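Local coordinates for protein trehalose-6-phosphate phosphatase (PDB 5DXL) that is a phosphatase of the haloacid dehalogenase (HAD) superfamily, pairing a Rossmann-like core domain with a smaller cap domain, at residues F25-D28 against G29-P33; C158-M161 against L162-V166; E182-P185 against T186-K190. All coordinates share one frame; numbering follows the deposited sequence. Where two conformers were deposited one is given.

Contact 1 is buried in the loop after strand 21-25 of the large mixed sheet, whereas contact 2 is partly buried and contact 3 lies at the surface. Contact 2 belongs to helix 148-164, which covers the four-stranded antiparallel sheet; contact 3 leads out of strand 180-185 of that sheet into helix 190-199. The two meet where L162 CD1 packs on V183 CG2 at 3.9 Å. Contacts 1 and 3 are joined by a salt bridge, D26 OD1 to K190 NZ at 3.1 Å. Their chemistry differs: a carbonyl with two donors in contact 1, an ion pair along a helix in contact 2, and aliphatic carbons laid over the faces of a phenylalanine ring and a guanidinium in contact 3.

Contact 1. Residues F25-D28 against G29-P33; sequences FDYD and GTLTP
The first signature motif of the HAD superfamily, with the sequence DYDGTLT, folds into a tight loop in which Y27 takes hold of T30 and L31. Two backbone donors converge on Y27 O. L31 N reaches Y27 O in the carbonyl plane at 2.8 Å. T30 N lies 3.0 Å from Y27 O, above that plane and 41° out of it. The turn is completed by G29, whose positive phi favours glycine, and by a weak hydrogen bond from G29 N to T32 O.

The side chain of Y27 then lies against what follows the turn. T32 CG2 sits over one face of the Y27 ring, 4.0 Å from its centroid and 26° off the normal, a CH-pi contact displaced toward the rim near CZ and CE2. OG1 of T32 is anti to the backbone N (chi1 -162°), which puts CG2 between that N and the carbonyl carbon, and from there the methyl reaches the ring. L31 meets the same ring differently: L31 CD1 lies at the edge, 3.9 Å from Y27 CD1, and also touches F25 CB at 3.9 Å. L31 packs where the signature loop leaves strand 21-25, a central strand of the Rossmann-like sheet, and I64 of the adjacent strand 60-65 and I266 of helix 259-270 touch it as well.

Next to it, T30 CB lies against D26 O at 3.3 Å, and the threonine and aspartate side chains cross at about a right angle. D28, the second aspartate of the motif, accepts at OD1 from a water at 2.7 Å, and the same water donates to P33 O at 2.6 Å. D28 OD2 forms a salt bridge with R68, and the hydroxyl of Y27 is hydrogen-bonded to A41 O.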
loop_
_atom_site.group_PDB
_atom_site.type_symbol
_atom_site.label_atom_id
_atom_site.label_comp_id
_atom_site.label_asym_id
_atom_site.label_seq_id
_atom_site.Cartn_x
_atom_site.Cartn_y
_atom_site.Cartn_z
ATOM N N PHE A 25 -4.280 -0.264 -6.056
ATOM C CA PHE A 25 -3.028 -0.349 -6.809
ATOM C C PHE A 25 -1.873 0.307 -6.082
ATOM O O PHE A 25 -1.985 1.470 -5.704
ATOM C CB PHE A 25 -3.145 0.386 -8.155
ATOM C CG PHE A 25 -4.305 -0.038 -9.010
ATOM C CD1 PHE A 25 -4.676 -1.368 -9.127
ATOM C CD2 PHE A 25 -5.011 0.909 -9.711
ATOM C CE1 PHE A 25 -5.749 -1.733 -9.950
ATOM C CE2 PHE A 25 -6.071 0.552 -10.548
ATOM C CZ PHE A 25 -6.431 -0.760 -10.673
ATOM N N ASP A 26 -0.755 -0.399 -5.930
ATOM C CA ASP A 26 0.503 0.291 -5.682
ATOM C C ASP A 26 0.805 1.079 -6.960
ATOM O O ASP A 26 0.253 0.779 -8.021
ATOM C CB ASP A 26 1.613 -0.716 -5.329
ATOM C CG ASP A 26 2.857 -0.067 -4.711
ATOM O OD1 ASP A 26 2.927 1.162 -4.570
ATOM O OD2 ASP A 26 3.780 -0.824 -4.351
ATOM N N TYR A 27 1.650 2.105 -6.864
ATOM C CA TYR A 27 1.970 2.896 -8.047
ATOM C C TYR A 27 3.328 2.475 -8.641
ATOM O O TYR A 27 3.377 1.796 -9.668
ATOM C CB TYR A 27 1.953 4.405 -7.727
ATOM C CG TYR A 27 2.365 5.211 -8.925
ATOM C CD1 TYR A 27 1.564 5.233 -10.060
ATOM C CD2 TYR A 27 3.568 5.898 -8.945
ATOM C CE1 TYR A 27 1.944 5.933 -11.191
ATOM C CE2 TYR A 27 3.963 6.606 -10.076
ATOM C CZ TYR A 27 3.146 6.612 -11.191
ATOM O OH TYR A 27 3.521 7.308 -12.313
ATOM N N ASP A 28 4.421 2.871 -8.002
ATOM C CA ASP A 28 5.743 2.521 -8.521
ATOM C C ASP A 28 5.941 1.017 -8.597
ATOM O O ASP A 28 5.571 0.293 -7.681
ATOM C CB ASP A 28 6.837 3.139 -7.647
ATOM C CG ASP A 28 6.899 4.638 -7.792
ATOM O OD1 ASP A 28 7.371 5.107 -8.852
ATOM O OD2 ASP A 28 6.455 5.350 -6.872
ATOM N N GLY A 29 6.516 0.546 -9.700
ATOM C CA GLY A 29 6.713 -0.881 -9.899
ATOM C C GLY A 29 5.477 -1.679 -10.287
ATOM O O GLY A 29 5.577 -2.866 -10.613
ATOM N N THR A 30 4.320 -1.023 -10.263
ATOM C CA THR A 30 3.048 -1.706 -10.463
ATOM C C THR A 30 2.309 -1.089 -11.645
ATOM O O THR A 30 2.036 -1.778 -12.623
ATOM C CB THR A 30 2.186 -1.646 -9.177
ATOM O OG1 THR A 30 2.876 -2.302 -8.112
ATOM C CG2 THR A 30 0.844 -2.358 -9.394
ATOM N N LEU A 31 2.031 0.212 -11.583
ATOM C CA LEU A 31 1.414 0.921 -12.699
ATOM C C LEU A 31 2.465 1.492 -13.645
ATOM O O LEU A 31 2.158 1.844 -14.783
ATOM C CB LEU A 31 0.507 2.050 -12.191
ATOM C CG LEU A 31 -0.746 1.584 -11.451
ATOM C CD1 LEU A 31 -1.426 2.737 -10.696
ATOM C CD2 LEU A 31 -1.699 0.961 -12.470
ATOM N N THR A 32 3.700 1.582 -13.157
ATOM C CA THR A 32 4.789 2.184 -13.924
ATOM C C THR A 32 6.085 1.467 -13.565
ATOM O O THR A 32 6.223 0.945 -12.472
ATOM C CB THR A 32 4.891 3.698 -13.643
ATOM O OG1 THR A 32 5.649 4.343 -14.678
ATOM C CG2 THR A 32 5.502 3.973 -12.273
ATOM N N PRO A 33 7.038 1.410 -14.499
ATOM C CA PRO A 33 8.260 0.659 -14.202
ATOM C C PRO A 33 9.102 1.231 -13.062
ATOM O O PRO A 33 9.059 2.437 -12.800
ATOM C CB PRO A 33 9.039 0.734 -15.528
ATOM C CG PRO A 33 7.987 0.912 -16.564
ATOM C CD PRO A 33 6.940 1.788 -15.921
HETATM O O HOH W 1 8.548 3.219 -10.338
#

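Contact 2. Residues C158-M161 against L162-V166; sequences CRKM and LEETV
E163 folds back along helix 148-164 onto R159, one turn earlier, in an i to i+4 ion pair. E163 CB lies 3.5 Å from R159 O, and E163 CG comes closer to that carbonyl oxygen, at 3.3 Å. CG stands anti to the carbonyl carbon (chi1 -73°), which sends the chain back toward the preceding turn. E163 CD then reaches the aliphatic stem of the arginine, 3.7 Å from R159 CG, and E163 OE2 ends 2.9 Å from R159 NE. The bond is bent: NE meets the carboxylate from above its plane, and the guanidinium and carboxylate planes are 60° apart. A water donates to E163 OE2 and accepts from R159 NH2, giving the pair a second link. Farther along the chain, T165 OG1 donates to O of M161, modelled as selenomethionine, at 2.7 Å. On the inner side, L162 CD1 touches C158 SG at 4.0 Å, while V174 of strand 172-177 and F120 of helix 112-125 pack on L162. K160 NZ and E164 OE2 stay 4.1 Å apart, so the attraction there is probably a looser electrostatic one, whereas the R159 pair combines charge with a directed bond and a water bridge.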
loop_
_atom_site.group_PDB
_atom_site.type_symbol
_atom_site.label_atom_id
_atom_site.label_comp_id
_atom_site.label_asym_id
_atom_site.label_seq_id
_atom_site.Cartn_x
_atom_site.Cartn_y
_atom_site.Cartn_z
ATOM N N CYS A 158 16.968 -3.258 23.478
ATOM C CA CYS A 158 16.140 -2.078 23.268
ATOM C C CYS A 158 14.775 -2.462 22.697
ATOM O O CYS A 158 13.746 -1.926 23.111
ATOM C CB CYS A 158 16.860 -1.099 22.345
ATOM S SG CYS A 158 15.928 0.438 22.048
ATOM N N ARG A 159 14.773 -3.402 21.757
ATOM C CA ARG A 159 13.534 -3.880 21.166
ATOM C C ARG A 159 12.624 -4.501 22.217
ATOM O O ARG A 159 11.435 -4.204 22.261
ATOM C CB ARG A 159 13.817 -4.891 20.054
ATOM C CG ARG A 159 12.545 -5.431 19.420
ATOM C CD ARG A 159 12.808 -6.397 18.282
ATOM N NE ARG A 159 11.547 -6.749 17.627
ATOM C CZ ARG A 159 11.453 -7.432 16.491
ATOM N NH1 ARG A 159 12.548 -7.848 15.872
ATOM N NH2 ARG A 159 10.260 -7.697 15.971
ATOM N N LYS A 160 13.182 -5.358 23.067
ATOM C CA LYS A 160 12.380 -5.991 24.106
ATOM C C LYS A 160 11.747 -4.931 25.001
ATOM O O LYS A 160 10.562 -5.007 25.332
ATOM C CB LYS A 160 13.226 -6.965 24.935
ATOM C CG LYS A 160 12.476 -7.545 26.119
ATOM C CD LYS A 160 13.325 -8.529 26.913
ATOM C CE LYS A 160 12.632 -8.916 28.212
ATOM N NZ LYS A 160 13.218 -10.140 28.825
HETATM N N MSE A 161 12.534 -3.923 25.360
HETATM C CA MSE A 161 12.047 -2.839 26.199
HETATM C C MSE A 161 10.872 -2.106 25.554
HETATM O O MSE A 161 9.842 -1.889 26.193
HETATM C CB MSE A 161 13.171 -1.858 26.498
HETATM C CG MSE A 161 12.740 -0.669 27.310
HETATM SE SE MSE A 161 14.283 0.154 28.161
HETATM C CE MSE A 161 14.875 -1.389 29.156
ATOM N N LEU A 162 11.027 -1.739 24.285
ATOM C CA LEU A 162 9.965 -1.030 23.564
ATOM C C LEU A 162 8.694 -1.867 23.425
ATOM O O LEU A 162 7.583 -1.344 23.538
ATOM C CB LEU A 162 10.463 -0.600 22.180
ATOM C CG LEU A 162 11.531 0.493 22.257
ATOM C CD1 LEU A 162 12.139 0.782 20.899
ATOM C CD2 LEU A 162 10.971 1.761 22.886
ATOM N N GLU A 163 8.851 -3.162 23.171
ATOM C CA GLU A 163 7.699 -4.044 23.002
ATOM C C GLU A 163 6.880 -4.174 24.284
ATOM O O GLU A 163 5.655 -4.293 24.239
ATOM C CB GLU A 163 8.149 -5.430 22.532
ATOM C CG GLU A 163 8.605 -5.475 21.081
ATOM C CD GLU A 163 9.313 -6.774 20.724
ATOM O OE1 GLU A 163 9.798 -7.468 21.643
ATOM O OE2 GLU A 163 9.385 -7.101 19.522
ATOM N N GLU A 164 7.561 -4.148 25.423
ATOM C CA GLU A 164 6.901 -4.362 26.706
ATOM C C GLU A 164 6.347 -3.078 27.309
ATOM O O GLU A 164 5.634 -3.114 28.312
ATOM C CB GLU A 164 7.870 -5.020 27.684
ATOM C CG GLU A 164 8.162 -6.466 27.341
ATOM C CD GLU A 164 9.317 -7.037 28.133
ATOM O OE1 GLU A 164 9.875 -6.317 28.990
ATOM O OE2 GLU A 164 9.665 -8.212 27.889
ATOM N N THR A 165 6.676 -1.942 26.705
ATOM C CA THR A 165 6.241 -0.661 27.240
ATOM C C THR A 165 5.467 0.132 26.191
ATOM O O THR A 165 4.234 0.094 26.152
ATOM C CB THR A 165 7.442 0.177 27.752
ATOM O OG1 THR A 165 8.415 0.327 26.709
ATOM C CG2 THR A 165 8.105 -0.512 28.943
ATOM N N VAL A 166 6.202 0.829 25.332
ATOM C CA VAL A 166 5.611 1.701 24.324
ATOM C C VAL A 166 4.556 1.005 23.456
ATOM O O VAL A 166 3.471 1.545 23.227
ATOM C CB VAL A 166 6.711 2.287 23.416
ATOM C CG1 VAL A 166 6.100 3.168 22.336
ATOM C CG2 VAL A 166 7.718 3.067 24.248
HETATM O O HOH W 2 7.782 -6.550 17.537
#

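Contact 3. Residues E182-P185 against T186-K190; sequences EVRP and TFVNK
P185 lays its CB over one face of the F187 ring as the chain leaves its strand: P185 CB is 3.6 Å from the F187 centroid and 18° off the ring normal, in a CH-pi contact. With CG between the backbone N and the carbonyl carbon (chi1 62°), the F187 ring is turned back toward the proline. The atom nearest to P185 CB in that ring is F187 CE2, at 3.4 Å.

V188 serves two neighbours with its two methyls. V188 CG1 lies over one face of the R184 guanidinium, 3.7 Å from R184 NH1. V188 CG2 packs against P185 CD at 4.0 Å. What holds V188 in place is the backbone of a 3-10 turn: V188 N donates to P185 O at 3.3 Å, a nearly straight bond at the hydrogen but well above the carbonyl plane. N189 N donates in turn to T186 O, and N189 occupies the N-cap position of the next helix.

Farther out, R184 NH2 has a long, weak ion pair with E173, K190 forms a salt bridge with D221, and W112 of helix 112-125 touches P185. The turn joins strand 180-185, in the antiparallel sheet of the cap, to helix 190-199 of the core, consistent with a linker between the two domains.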
loop_
_atom_site.group_PDB
_atom_site.type_symbol
_atom_site.label_atom_id
_atom_site.label_comp_id
_atom_site.label_asym_id
_atom_site.label_seq_id
_atom_site.Cartn_x
_atom_site.Cartn_y
_atom_site.Cartn_z
ATOM N N GLU A 182 13.131 0.263 14.209
ATOM C CA GLU A 182 12.196 1.326 13.841
ATOM C C GLU A 182 10.890 1.192 14.610
ATOM O O GLU A 182 10.393 0.086 14.809
ATOM C CB GLU A 182 11.935 1.286 12.340
ATOM C CG GLU A 182 10.933 2.317 11.831
ATOM C CD GLU A 182 10.768 2.227 10.324
ATOM O OE1 GLU A 182 11.638 1.619 9.663
ATOM O OE2 GLU A 182 9.772 2.747 9.799
ATOM N N VAL A 183 10.350 2.323 15.058
ATOM C CA VAL A 183 9.014 2.352 15.634
ATOM C C VAL A 183 8.146 3.239 14.761
ATOM O O VAL A 183 8.540 4.342 14.410
ATOM C CB VAL A 183 9.012 2.882 17.076
ATOM C CG1 VAL A 183 7.621 2.789 17.666
ATOM C CG2 VAL A 183 10.007 2.074 17.933
ATOM N N ARG A 184 6.971 2.736 14.418
ATOM C CA ARG A 184 6.040 3.484 13.579
ATOM C C ARG A 184 4.609 3.058 13.882
ATOM O O ARG A 184 4.373 1.998 14.460
ATOM C CB ARG A 184 6.368 3.240 12.109
ATOM C CG ARG A 184 6.043 1.831 11.704
ATOM C CD ARG A 184 6.513 1.512 10.313
ATOM N NE ARG A 184 5.909 0.264 9.871
ATOM C CZ ARG A 184 6.119 -0.283 8.684
ATOM N NH1 ARG A 184 6.932 0.310 7.817
ATOM N NH2 ARG A 184 5.511 -1.418 8.364
ATOM N N PRO A 185 3.631 3.879 13.489
ATOM C CA PRO A 185 2.243 3.506 13.772
ATOM C C PRO A 185 1.814 2.261 13.009
ATOM O O PRO A 185 2.309 2.010 11.907
ATOM C CB PRO A 185 1.448 4.725 13.295
ATOM C CG PRO A 185 2.411 5.833 13.347
ATOM C CD PRO A 185 3.727 5.230 12.924
ATOM N N THR A 186 0.884 1.504 13.581
ATOM C CA THR A 186 0.366 0.322 12.906
ATOM C C THR A 186 -0.338 0.682 11.592
ATOM O O THR A 186 -0.405 -0.144 10.676
ATOM C CB THR A 186 -0.600 -0.463 13.820
ATOM O OG1 THR A 186 -1.680 0.391 14.217
ATOM C CG2 THR A 186 0.137 -0.949 15.059
ATOM N N PHE A 187 -0.830 1.915 11.461
ATOM C CA PHE A 187 -1.583 2.256 10.249
ATOM C C PHE A 187 -0.717 2.428 8.992
ATOM O O PHE A 187 -1.241 2.608 7.891
ATOM C CB PHE A 187 -2.455 3.515 10.473
ATOM C CG PHE A 187 -1.694 4.786 10.795
ATOM C CD1 PHE A 187 -0.873 5.401 9.854
ATOM C CD2 PHE A 187 -1.870 5.410 12.024
ATOM C CE1 PHE A 187 -0.209 6.582 10.145
ATOM C CE2 PHE A 187 -1.211 6.596 12.314
ATOM C CZ PHE A 187 -0.377 7.174 11.375
ATOM N N VAL A 188 0.601 2.346 9.149
ATOM C CA VAL A 188 1.527 2.443 8.027
ATOM C C VAL A 188 1.506 1.165 7.178
ATOM O O VAL A 188 1.772 1.193 5.976
ATOM C CB VAL A 188 2.968 2.722 8.538
ATOM C CG1 VAL A 188 4.002 2.531 7.438
ATOM C CG2 VAL A 188 3.043 4.122 9.125
ATOM N N ASN A 189 1.182 0.045 7.814
ATOM C CA ASN A 189 1.133 -1.250 7.144
ATOM C C ASN A 189 0.042 -1.278 6.067
ATOM O O ASN A 189 -1.111 -0.944 6.338
ATOM C CB ASN A 189 0.906 -2.354 8.184
ATOM C CG ASN A 189 1.009 -3.747 7.600
ATOM O OD1 ASN A 189 0.101 -4.215 6.924
ATOM N ND2 ASN A 189 2.119 -4.424 7.878
ATOM N N LYS A 190 0.406 -1.669 4.844
ATOM C CA LYS A 190 -0.528 -1.640 3.724
ATOM C C LYS A 190 -1.705 -2.594 3.889
ATOM O O LYS A 190 -2.774 -2.381 3.321
ATOM C CB LYS A 190 0.201 -1.945 2.412
ATOM C CG LYS A 190 0.627 -0.690 1.693
ATOM C CD LYS A 190 1.128 -0.969 0.282
ATOM C CE LYS A 190 1.700 0.299 -0.308
ATOM N NZ LYS A 190 2.192 0.124 -1.688
#